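Local coordinates for protein putative glycosyltransferase (GalT1) (Streptococcus parasanguinis, PDB 4PHR) that is a putative glycosyltransferase, represented here by its N-terminal GT-D fold domain, which binds UDP and manganese, at residues Q183-I188 with G206-V211; R190-N195 with A214-K219; L202-P207 with G227-E232. All coordinates share one frame; numbering follows the deposited sequence.

How the contacts relate
All three contacts lie in the five-stranded parallel sheet region of the GT-D fold domain. Contacts 1 and 2 join the same two helices, 185-195 and 206-218, with centres about 11 Å apart. Contact 1 lies nearer the nucleotide. Tyr185 and Asp215 touch between them, probably through a hydrogen bond. Strand 200-204 lies between the two helices in the chain, and contact 3 begins on it. Contact 3 shares Gly206 and Pro207 with contact 1; their centres are about 13 Å apart. Contacts 2 and 3, about 18 Å apart, do not touch. Along the chain the segments of contact 2 alternate with those of contacts 1 and 3. The helix pair thus packs beside a strand whose end helps form the UDP site.

Contact 1 of 3, residues Q183-I188 with G206-V211; sequences QYYDEI and GPTAKV. With UDP (uridine-5'-diphosphate), chain B.
The Tyr185 hydroxyl is met by two polar groups of helix 206-218. Tyr185 OH lies 3.2 Å from Val211 O, a contact only. It probably hydrogen-bonds to Asp215, one turn further along, though that pair is unusually short. Tyr185 is the first residue of helix 185-195. Its CG is anti to the backbone N (chi1 -180°), which directs the ring toward the second helix. The ring then meets two side chains in different ways. Thr208 comes to the rim near the ring plane, with its methyl CG2 3.8 Å from Tyr185 CD1. Val211 approaches obliquely and puts CG1 3.5 Å from Tyr185 CZ. Val211 also touches Leu56 of helix 54-64, and Tyr185 touches Leu212.

The same short helical segment serves the nucleotide. Gly206 N donates to UDP O5' at 3.2 Å. The positive phi of Gly206 (54°) is readily adopted by glycine. Lys210 NZ donates to the alpha-phosphate oxygen O2A of UDP at 3.0 Å. Its chain bends at chi2 and chi4, which brings the ammonium group back toward Gly206 and the phosphate. NZ also makes a weak bond to Gly206 O and a salt bridge with Asp225. Arg33, another UDP-binding residue, lies close to Lys210 around the same phosphates.

The chemistry is divided. Buried apolar packing joins the two segments, and the tyrosine hydroxyl probably reaches on to Asp215. Gly206 and Lys210 give their polar atoms to UDP. Lys210 pairs with both a phosphate oxygen and Asp225, and its positive charge would suit the diphosphate.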
loop_
_atom_site.group_PDB
_atom_site.type_symbol
_atom_site.label_atom_id
_atom_site.label_comp_id
_atom_site.label_asym_id
_atom_site.label_seq_id
_atom_site.Cartn_x
_atom_site.Cartn_y
_atom_site.Cartn_z
ATOM N N GLN A 183 -7.601 4.751 15.364
ATOM C CA GLN A 183 -8.453 5.279 16.420
ATOM C C GLN A 183 -9.782 5.797 15.877
ATOM O O GLN A 183 -10.802 5.784 16.569
ATOM C CB GLN A 183 -7.746 6.395 17.172
ATOM C CG GLN A 183 -8.611 6.963 18.272
ATOM C CD GLN A 183 -7.904 8.010 19.088
ATOM O OE1 GLN A 183 -6.929 7.719 19.781
ATOM N NE2 GLN A 183 -8.393 9.242 19.012
ATOM N N TYR A 184 -9.768 6.258 14.633
ATOM C CA TYR A 184 -10.950 6.847 14.024
ATOM C C TYR A 184 -11.584 5.908 13.013
ATOM O O TYR A 184 -12.330 6.353 12.140
ATOM C CB TYR A 184 -10.581 8.177 13.356
ATOM C CG TYR A 184 -10.022 9.178 14.336
ATOM C CD1 TYR A 184 -8.659 9.237 14.602
ATOM C CD2 TYR A 184 -10.862 10.046 15.021
ATOM C CE1 TYR A 184 -8.149 10.143 15.512
ATOM C CE2 TYR A 184 -10.361 10.956 15.929
ATOM C CZ TYR A 184 -9.004 10.997 16.171
ATOM O OH TYR A 184 -8.504 11.901 17.077
ATOM N N TYR A 185 -11.314 4.608 13.144
ATOM C CA TYR A 185 -11.705 3.674 12.096
ATOM C C TYR A 185 -13.194 3.696 11.738
ATOM O O TYR A 185 -13.547 3.747 10.554
ATOM C CB TYR A 185 -11.288 2.237 12.398
ATOM C CG TYR A 185 -11.725 1.340 11.277
ATOM C CD1 TYR A 185 -11.050 1.354 10.062
ATOM C CD2 TYR A 185 -12.846 0.534 11.396
ATOM C CE1 TYR A 185 -11.462 0.567 9.009
ATOM C CE2 TYR A 185 -13.269 -0.259 10.346
ATOM C CZ TYR A 185 -12.574 -0.235 9.154
ATOM O OH TYR A 185 -12.982 -1.020 8.106
ATOM N N ASP A 186 -14.066 3.627 12.743
ATOM C CA ASP A 186 -15.500 3.586 12.468
ATOM C C ASP A 186 -15.958 4.795 11.651
ATOM O O ASP A 186 -16.744 4.656 10.709
ATOM C CB ASP A 186 -16.322 3.476 13.760
ATOM C CG ASP A 186 -16.194 2.114 14.428
ATOM O OD1 ASP A 186 -15.680 1.165 13.797
ATOM O OD2 ASP A 186 -16.632 1.989 15.592
ATOM N N GLU A 187 -15.467 5.978 12.009
ATOM C CA GLU A 187 -15.810 7.188 11.262
ATOM C C GLU A 187 -15.246 7.164 9.834
ATOM O O GLU A 187 -15.916 7.578 8.881
ATOM C CB GLU A 187 -15.336 8.448 11.992
ATOM C CG GLU A 187 -15.703 9.742 11.267
ATOM C CD GLU A 187 -15.161 10.982 11.952
ATOM O OE1 GLU A 187 -14.360 10.841 12.900
ATOM O OE2 GLU A 187 -15.544 12.103 11.543
ATOM N N ILE A 188 -14.009 6.693 9.686
ATOM C CA ILE A 188 -13.412 6.604 8.365
ATOM C C ILE A 188 -14.228 5.676 7.471
ATOM O O ILE A 188 -14.539 6.024 6.329
ATOM C CB ILE A 188 -11.950 6.127 8.434
ATOM C CG1 ILE A 188 -11.101 7.172 9.177
ATOM C CG2 ILE A 188 -11.414 5.888 7.028
ATOM C CD1 ILE A 188 -9.725 6.676 9.617
ATOM N N GLY A 206 -1.584 3.185 5.731
ATOM C CA GLY A 206 -0.902 2.246 6.600
ATOM C C GLY A 206 -1.755 1.036 6.934
ATOM O O GLY A 206 -2.496 0.544 6.074
ATOM N N PRO A 207 -1.641 0.520 8.175
ATOM C CA PRO A 207 -2.378 -0.707 8.513
ATOM C C PRO A 207 -3.890 -0.514 8.494
ATOM O O PRO A 207 -4.633 -1.464 8.207
ATOM C CB PRO A 207 -1.897 -1.040 9.933
ATOM C CG PRO A 207 -1.309 0.221 10.441
ATOM C CD PRO A 207 -0.756 0.957 9.266
ATOM N N THR A 208 -4.341 0.698 8.789
ATOM C CA THR A 208 -5.763 0.989 8.772
ATOM C C THR A 208 -6.347 0.768 7.373
ATOM O O THR A 208 -7.501 0.350 7.228
ATOM C CB THR A 208 -6.043 2.412 9.279
ATOM O OG1 THR A 208 -5.518 2.539 10.607
ATOM C CG2 THR A 208 -7.539 2.704 9.302
ATOM N N ALA A 209 -5.544 1.045 6.349
ATOM C CA ALA A 209 -5.972 0.854 4.961
ATOM C C ALA A 209 -6.429 -0.581 4.698
ATOM O O ALA A 209 -7.369 -0.806 3.942
ATOM C CB ALA A 209 -4.851 1.229 3.990
ATOM N N LYS A 210 -5.770 -1.554 5.316
ATOM C CA LYS A 210 -6.082 -2.950 5.023
ATOM C C LYS A 210 -7.465 -3.316 5.561
ATOM O O LYS A 210 -8.241 -4.030 4.908
ATOM C CB LYS A 210 -5.008 -3.882 5.577
ATOM C CG LYS A 210 -3.632 -3.714 4.895
ATOM C CD LYS A 210 -2.837 -2.585 5.524
ATOM C CE LYS A 210 -1.417 -2.438 4.966
ATOM N NZ LYS A 210 -1.287 -1.578 3.754
ATOM N N VAL A 211 -7.774 -2.827 6.754
ATOM C CA VAL A 211 -9.068 -3.101 7.363
ATOM C C VAL A 211 -10.159 -2.398 6.558
ATOM O O VAL A 211 -11.216 -2.974 6.284
ATOM C CB VAL A 211 -9.111 -2.652 8.836
ATOM C CG1 VAL A 211 -10.454 -3.034 9.476
ATOM C CG2 VAL A 211 -7.960 -3.286 9.610
HETATM N N1 UDP B . -0.634 6.776 6.734
HETATM C C2 UDP B . -1.530 7.680 7.251
HETATM N N3 UDP B . -2.050 7.485 8.508
HETATM C C4 UDP B . -1.687 6.389 9.254
HETATM C C5 UDP B . -0.781 5.466 8.732
HETATM C C6 UDP B . -0.162 5.766 7.524
HETATM O O2 UDP B . -1.851 8.679 6.609
HETATM O O4 UDP B . -2.204 6.244 10.367
HETATM C "C1'" UDP B . -0.156 6.964 5.356
HETATM C "C2'" UDP B . 1.238 7.477 5.112
HETATM O "O2'" UDP B . 1.281 8.883 5.246
HETATM C "C3'" UDP B . 1.455 7.030 3.684
HETATM C "C4'" UDP B . 0.701 5.712 3.622
HETATM O "O4'" UDP B . -0.155 5.679 4.767
HETATM O "O3'" UDP B . 0.843 7.939 2.795
HETATM C "C5'" UDP B . 1.644 4.515 3.618
HETATM O "O5'" UDP B . 0.865 3.325 3.640
HETATM P PA UDP B . 1.537 1.863 3.680
HETATM O O1A UDP B . 2.249 1.682 4.959
HETATM O O2A UDP B . 0.444 0.903 3.393
HETATM O O3A UDP B . 2.613 1.970 2.473
HETATM P PB UDP B . 3.590 0.881 1.755
HETATM O O1B UDP B . 4.961 1.179 2.262
HETATM O O2B UDP B . 3.450 1.194 0.313
HETATM O O3B UDP B . 3.143 -0.498 2.130
#

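Contact 2 of 3, residues R190-N195 with A214-K219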
loop_
_atom_site.group_PDB
_atom_site.type_symbol
_atom_site.label_atom_id
_atom_site.label_comp_id
_atom_site.label_asym_id
_atom_site.label_seq_id
_atom_site.Cartn_x
_atom_site.Cartn_y
_atom_site.Cartn_z
ATOM N N ARG A 190 -17.395 4.815 7.822
ATOM C CA ARG A 190 -18.715 5.409 7.624
ATOM C C ARG A 190 -18.695 6.488 6.531
ATOM O O ARG A 190 -19.529 6.479 5.628
ATOM C CB ARG A 190 -19.223 5.984 8.947
ATOM C CG ARG A 190 -20.640 6.537 8.889
ATOM C CD ARG A 190 -21.161 6.925 10.274
ATOM N NE ARG A 190 -20.377 7.997 10.885
ATOM C CZ ARG A 190 -19.561 7.830 11.923
ATOM N NH1 ARG A 190 -19.423 6.631 12.479
ATOM N NH2 ARG A 190 -18.885 8.862 12.411
ATOM N N LEU A 191 -17.716 7.391 6.588
ATOM C CA LEU A 191 -17.651 8.482 5.617
ATOM C C LEU A 191 -17.155 8.007 4.253
ATOM O O LEU A 191 -17.539 8.554 3.220
ATOM C CB LEU A 191 -16.785 9.635 6.140
ATOM C CG LEU A 191 -17.317 10.330 7.401
ATOM C CD1 LEU A 191 -16.551 11.611 7.692
ATOM C CD2 LEU A 191 -18.817 10.617 7.297
ATOM N N THR A 192 -16.305 6.987 4.242
ATOM C CA THR A 192 -15.872 6.415 2.967
ATOM C C THR A 192 -17.071 5.842 2.209
ATOM O O THR A 192 -17.267 6.145 1.031
ATOM C CB THR A 192 -14.778 5.342 3.153
ATOM O OG1 THR A 192 -13.640 5.926 3.799
ATOM C CG2 THR A 192 -14.342 4.786 1.805
ATOM N N GLU A 193 -17.893 5.051 2.899
ATOM C CA GLU A 193 -19.102 4.491 2.302
ATOM C C GLU A 193 -20.018 5.579 1.746
ATOM O O GLU A 193 -20.540 5.458 0.640
ATOM C CB GLU A 193 -19.893 3.692 3.338
ATOM C CG GLU A 193 -19.211 2.450 3.871
ATOM C CD GLU A 193 -20.039 1.777 4.952
ATOM O OE1 GLU A 193 -21.287 1.793 4.845
ATOM O OE2 GLU A 193 -19.448 1.246 5.915
ATOM N N LYS A 194 -20.219 6.631 2.530
ATOM C CA LYS A 194 -21.111 7.721 2.148
ATOM C C LYS A 194 -20.653 8.410 0.870
ATOM O O LYS A 194 -21.469 8.957 0.122
ATOM C CB LYS A 194 -21.184 8.762 3.264
ATOM C CG LYS A 194 -22.054 8.372 4.438
ATOM C CD LYS A 194 -21.853 9.356 5.573
ATOM C CE LYS A 194 -22.908 9.181 6.637
ATOM N NZ LYS A 194 -24.240 9.557 6.096
ATOM N N ASN A 195 -19.346 8.408 0.633
ATOM C CA ASN A 195 -18.780 9.160 -0.476
ATOM C C ASN A 195 -18.339 8.304 -1.652
ATOM O O ASN A 195 -17.799 8.823 -2.634
ATOM C CB ASN A 195 -17.615 10.021 0.013
ATOM C CG ASN A 195 -18.081 11.240 0.782
ATOM O OD1 ASN A 195 -18.481 12.239 0.187
ATOM N ND2 ASN A 195 -18.046 11.161 2.106
ATOM N N ALA A 214 -10.771 -4.305 3.303
ATOM C CA ALA A 214 -11.491 -5.539 3.607
ATOM C C ALA A 214 -12.976 -5.271 3.834
ATOM O O ALA A 214 -13.831 -5.955 3.266
ATOM C CB ALA A 214 -10.877 -6.229 4.812
ATOM N N ASP A 215 -13.289 -4.268 4.651
ATOM C CA ASP A 215 -14.689 -3.973 4.970
ATOM C C ASP A 215 -15.457 -3.389 3.781
ATOM O O ASP A 215 -16.635 -3.690 3.592
ATOM C CB ASP A 215 -14.796 -3.046 6.183
ATOM C CG ASP A 215 -14.423 -3.735 7.492
ATOM O OD1 ASP A 215 -14.327 -4.986 7.525
ATOM O OD2 ASP A 215 -14.242 -3.017 8.501
ATOM N N LEU A 216 -14.803 -2.540 2.992
ATOM C CA LEU A 216 -15.411 -1.963 1.790
ATOM C C LEU A 216 -15.724 -3.066 0.774
ATOM O O LEU A 216 -16.747 -3.025 0.089
ATOM C CB LEU A 216 -14.461 -0.943 1.154
ATOM C CG LEU A 216 -14.655 0.576 1.161
ATOM C CD1 LEU A 216 -15.736 1.078 2.114
ATOM C CD2 LEU A 216 -13.307 1.263 1.413
ATOM N N THR A 217 -14.827 -4.041 0.676
ATOM C CA THR A 217 -14.976 -5.167 -0.244
ATOM C C THR A 217 -16.160 -6.047 0.144
ATOM O O THR A 217 -16.892 -6.542 -0.721
ATOM C CB THR A 217 -13.685 -6.014 -0.282
ATOM O OG1 THR A 217 -12.598 -5.190 -0.718
ATOM C CG2 THR A 217 -13.825 -7.200 -1.229
ATOM N N THR A 218 -16.350 -6.231 1.446
ATOM C CA THR A 218 -17.480 -7.005 1.956
ATOM C C THR A 218 -18.797 -6.302 1.633
ATOM O O THR A 218 -19.843 -6.947 1.502
ATOM C CB THR A 218 -17.352 -7.223 3.475
ATOM O OG1 THR A 218 -16.180 -8.002 3.747
ATOM C CG2 THR A 218 -18.567 -7.946 4.020
ATOM N N LYS A 219 -18.737 -4.981 1.490
ATOM C CA LYS A 219 -19.900 -4.174 1.136
ATOM C C LYS A 219 -20.007 -3.980 -0.378
ATOM O O LYS A 219 -20.839 -3.206 -0.860
ATOM C CB LYS A 219 -19.850 -2.818 1.848
ATOM C CG LYS A 219 -19.828 -2.908 3.371
ATOM C CD LYS A 219 -19.789 -1.523 4.007
ATOM C CE LYS A 219 -20.843 -1.379 5.106
ATOM N NZ LYS A 219 -20.394 -1.924 6.419
#
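Thr192 and Leu216 form the tight, buried part of this contact between helices 185-195 and 206-218. Thr192 CG2 lies 3.7 Å from Leu216 CD2, and the two side chains cross at about a right angle. The other leucine methyl, CD1, is also near the threonine methyl and stands 4.1 Å from Glu193 CG. Leu216 has unusual torsions (chi1 -108°, chi2 12°), well off the staggered values, which suggests some strain. The threonine hydroxyl takes no part in this packing. It is bonded to Ile188 O within its own helix, which leaves the methyl to face Leu216.

The other side is polar and more open to solvent. Glu193 runs out extended beyond CG and reaches across to Lys219, just past the end of the second helix. The carboxylate forms a rather long salt bridge, with Glu193 OE2 3.3 Å from Lys219 NZ. The lysine chain passes across the carboxylate, and its CE is near both carboxylate oxygens, 3.1 Å from Glu193 OE2. Lys219 is exposed, so water probably weakens this pairing.

Both helices rest on the parallel sheet. Thr192 touches Leu149 and Val151 of strand 147-153 and Leu174 of strand 170-176. Thr192 and Leu216 both meet Ile201 of strand 200-204, which connects the helices in the chain. Ala214 packs on helix 54-64.

Contact 3 of 3, residues L202-P207 with G227-E232; sequences LVMLGP and GHIDSE. With UDP (uridine-5'-diphosphate), chain B.
Met204, near the end of strand 200-204, meets Gly227, in the loop that follows strand 223-225. The methionine CG lies against the glycine carbonyl, with Met204 CG 3.2 Å from Gly227 O. A weak backbone bond of 3.5 Å runs from Gly227 N to Val203 O. Further out, Met204 CE brushes Ile229 CG2.

UDP bridges the two segments. His228 holds the beta-phosphate by two atoms: its backbone N donates to UDP O2B at 2.9 Å (165°), and ND1 donates in the ring plane to UDP O1B at 2.8 Å. UDP C5' sits 3.5 Å above the centre of the His228 ring. Gly227 CA comes within 3.3 Å of UDP O3A. Leu205 CD1 lies off the uracil plane, beside C2 and O2, 3.5 Å from UDP O2.

A second shell positions His228. Its NE2 bonds to His250, and the two rings meet at about 15°. His228 is also the N-cap of helix 229-238, which Asp230 ties to Gly159 and Lys249.

Strand 200-204 pairs with strand 147-153 on one side and with edge strand 223-225 on the other. The nucleotide lies where these strands end, with helices 206-218 and 229-238 leading away from it.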
loop_
_atom_site.group_PDB
_atom_site.type_symbol
_atom_site.label_atom_id
_atom_site.label_comp_id
_atom_site.label_asym_id
_atom_site.label_seq_id
_atom_site.Cartn_x
_atom_site.Cartn_y
_atom_site.Cartn_z
ATOM N N LEU A 202 -9.276 4.511 -3.550
ATOM C CA LEU A 202 -7.842 4.277 -3.392
ATOM C C LEU A 202 -7.501 4.651 -1.966
ATOM O O LEU A 202 -7.932 5.699 -1.484
ATOM C CB LEU A 202 -7.031 5.161 -4.344
ATOM C CG LEU A 202 -7.370 5.062 -5.837
ATOM C CD1 LEU A 202 -6.439 5.953 -6.664
ATOM C CD2 LEU A 202 -7.330 3.617 -6.320
ATOM N N VAL A 203 -6.740 3.801 -1.285
ATOM C CA VAL A 203 -6.469 4.030 0.125
ATOM C C VAL A 203 -4.967 4.044 0.384
ATOM O O VAL A 203 -4.257 3.117 -0.009
ATOM C CB VAL A 203 -7.134 2.949 1.010
ATOM C CG1 VAL A 203 -7.035 3.342 2.476
ATOM C CG2 VAL A 203 -8.588 2.742 0.599
ATOM N N MET A 204 -4.501 5.096 1.062
ATOM C CA MET A 204 -3.096 5.256 1.421
ATOM C C MET A 204 -3.078 5.582 2.911
ATOM O O MET A 204 -3.118 6.749 3.303
ATOM C CB MET A 204 -2.428 6.370 0.599
ATOM C CG MET A 204 -2.417 6.120 -0.913
ATOM S SD MET A 204 -4.029 6.407 -1.703
ATOM C CE MET A 204 -3.541 6.888 -3.357
ATOM N N LEU A 205 -3.048 4.546 3.747
ATOM C CA LEU A 205 -3.359 4.746 5.157
ATOM C C LEU A 205 -2.778 3.659 6.062
ATOM O O LEU A 205 -3.388 3.275 7.058
ATOM C CB LEU A 205 -4.882 4.883 5.365
ATOM C CG LEU A 205 -5.311 5.752 6.554
ATOM C CD1 LEU A 205 -5.045 7.236 6.286
ATOM C CD2 LEU A 205 -6.783 5.524 6.887
ATOM N N GLY A 206 -1.584 3.185 5.731
ATOM C CA GLY A 206 -0.902 2.246 6.600
ATOM C C GLY A 206 -1.755 1.036 6.934
ATOM O O GLY A 206 -2.496 0.544 6.074
ATOM N N PRO A 207 -1.641 0.520 8.175
ATOM C CA PRO A 207 -2.378 -0.707 8.513
ATOM C C PRO A 207 -3.890 -0.514 8.494
ATOM O O PRO A 207 -4.633 -1.464 8.207
ATOM C CB PRO A 207 -1.897 -1.040 9.933
ATOM C CG PRO A 207 -1.309 0.221 10.441
ATOM C CD PRO A 207 -0.756 0.957 9.266
ATOM N N GLY A 227 -0.849 2.589 -0.575
ATOM C CA GLY A 227 0.266 2.916 0.300
ATOM C C GLY A 227 1.133 4.078 -0.154
ATOM O O GLY A 227 0.644 5.190 -0.342
ATOM N N HIS A 228 2.425 3.804 -0.329
ATOM C CA HIS A 228 3.442 4.829 -0.617
ATOM C C HIS A 228 3.662 5.117 -2.107
ATOM O O HIS A 228 4.732 5.608 -2.505
ATOM C CB HIS A 228 4.766 4.451 0.057
ATOM C CG HIS A 228 4.849 4.862 1.496
ATOM N ND1 HIS A 228 5.145 3.977 2.509
ATOM C CD2 HIS A 228 4.701 6.072 2.083
ATOM C CE1 HIS A 228 5.180 4.625 3.662
ATOM N NE2 HIS A 228 4.917 5.900 3.430
ATOM N N ILE A 229 2.668 4.821 -2.939
ATOM C CA ILE A 229 2.835 4.994 -4.382
ATOM C C ILE A 229 3.315 6.407 -4.753
ATOM O O ILE A 229 4.120 6.580 -5.668
ATOM C CB ILE A 229 1.542 4.634 -5.178
ATOM C CG1 ILE A 229 1.836 4.622 -6.677
ATOM C CG2 ILE A 229 0.391 5.574 -4.830
ATOM C CD1 ILE A 229 2.877 3.594 -7.060
ATOM N N ASP A 230 2.852 7.427 -4.034
ATOM C CA ASP A 230 3.241 8.788 -4.387
ATOM C C ASP A 230 4.740 9.046 -4.242
ATOM O O ASP A 230 5.346 9.695 -5.101
ATOM C CB ASP A 230 2.476 9.830 -3.570
ATOM C CG ASP A 230 2.862 11.246 -3.951
ATOM O OD1 ASP A 230 2.255 11.799 -4.899
ATOM O OD2 ASP A 230 3.788 11.801 -3.315
ATOM N N SER A 231 5.331 8.572 -3.145
ATOM C CA SER A 231 6.766 8.746 -2.934
ATOM C C SER A 231 7.543 8.085 -4.053
ATOM O O SER A 231 8.499 8.661 -4.585
ATOM C CB SER A 231 7.212 8.125 -1.606
ATOM O OG SER A 231 6.649 8.807 -0.505
ATOM N N GLU A 232 7.145 6.860 -4.393
ATOM C CA GLU A 232 7.827 6.102 -5.437
ATOM C C GLU A 232 7.709 6.814 -6.786
ATOM O O GLU A 232 8.678 6.892 -7.554
ATOM C CB GLU A 232 7.271 4.682 -5.500
ATOM C CG GLU A 232 7.673 3.835 -4.286
ATOM C CD GLU A 232 8.929 3.009 -4.533
ATOM O OE1 GLU A 232 9.530 3.132 -5.622
ATOM O OE2 GLU A 232 9.315 2.225 -3.637
HETATM N N1 UDP B . -0.634 6.776 6.734
HETATM C C2 UDP B . -1.530 7.680 7.251
HETATM N N3 UDP B . -2.050 7.485 8.508
HETATM C C4 UDP B . -1.687 6.389 9.254
HETATM C C5 UDP B . -0.781 5.466 8.732
HETATM C C6 UDP B . -0.162 5.766 7.524
HETATM O O2 UDP B . -1.851 8.679 6.609
HETATM O O4 UDP B . -2.204 6.244 10.367
HETATM C "C1'" UDP B . -0.156 6.964 5.356
HETATM C "C2'" UDP B . 1.238 7.477 5.112
HETATM O "O2'" UDP B . 1.281 8.883 5.246
HETATM C "C3'" UDP B . 1.455 7.030 3.684
HETATM C "C4'" UDP B . 0.701 5.712 3.622
HETATM O "O4'" UDP B . -0.155 5.679 4.767
HETATM O "O3'" UDP B . 0.843 7.939 2.795
HETATM C "C5'" UDP B . 1.644 4.515 3.618
HETATM O "O5'" UDP B . 0.865 3.325 3.640
HETATM P PA UDP B . 1.537 1.863 3.680
HETATM O O1A UDP B . 2.249 1.682 4.959
HETATM O O2A UDP B . 0.444 0.903 3.393
HETATM O O3A UDP B . 2.613 1.970 2.473
HETATM P PB UDP B . 3.590 0.881 1.755
HETATM O O1B UDP B . 4.961 1.179 2.262
HETATM O O2B UDP B . 3.450 1.194 0.313
HETATM O O3B UDP B . 3.143 -0.498 2.130
#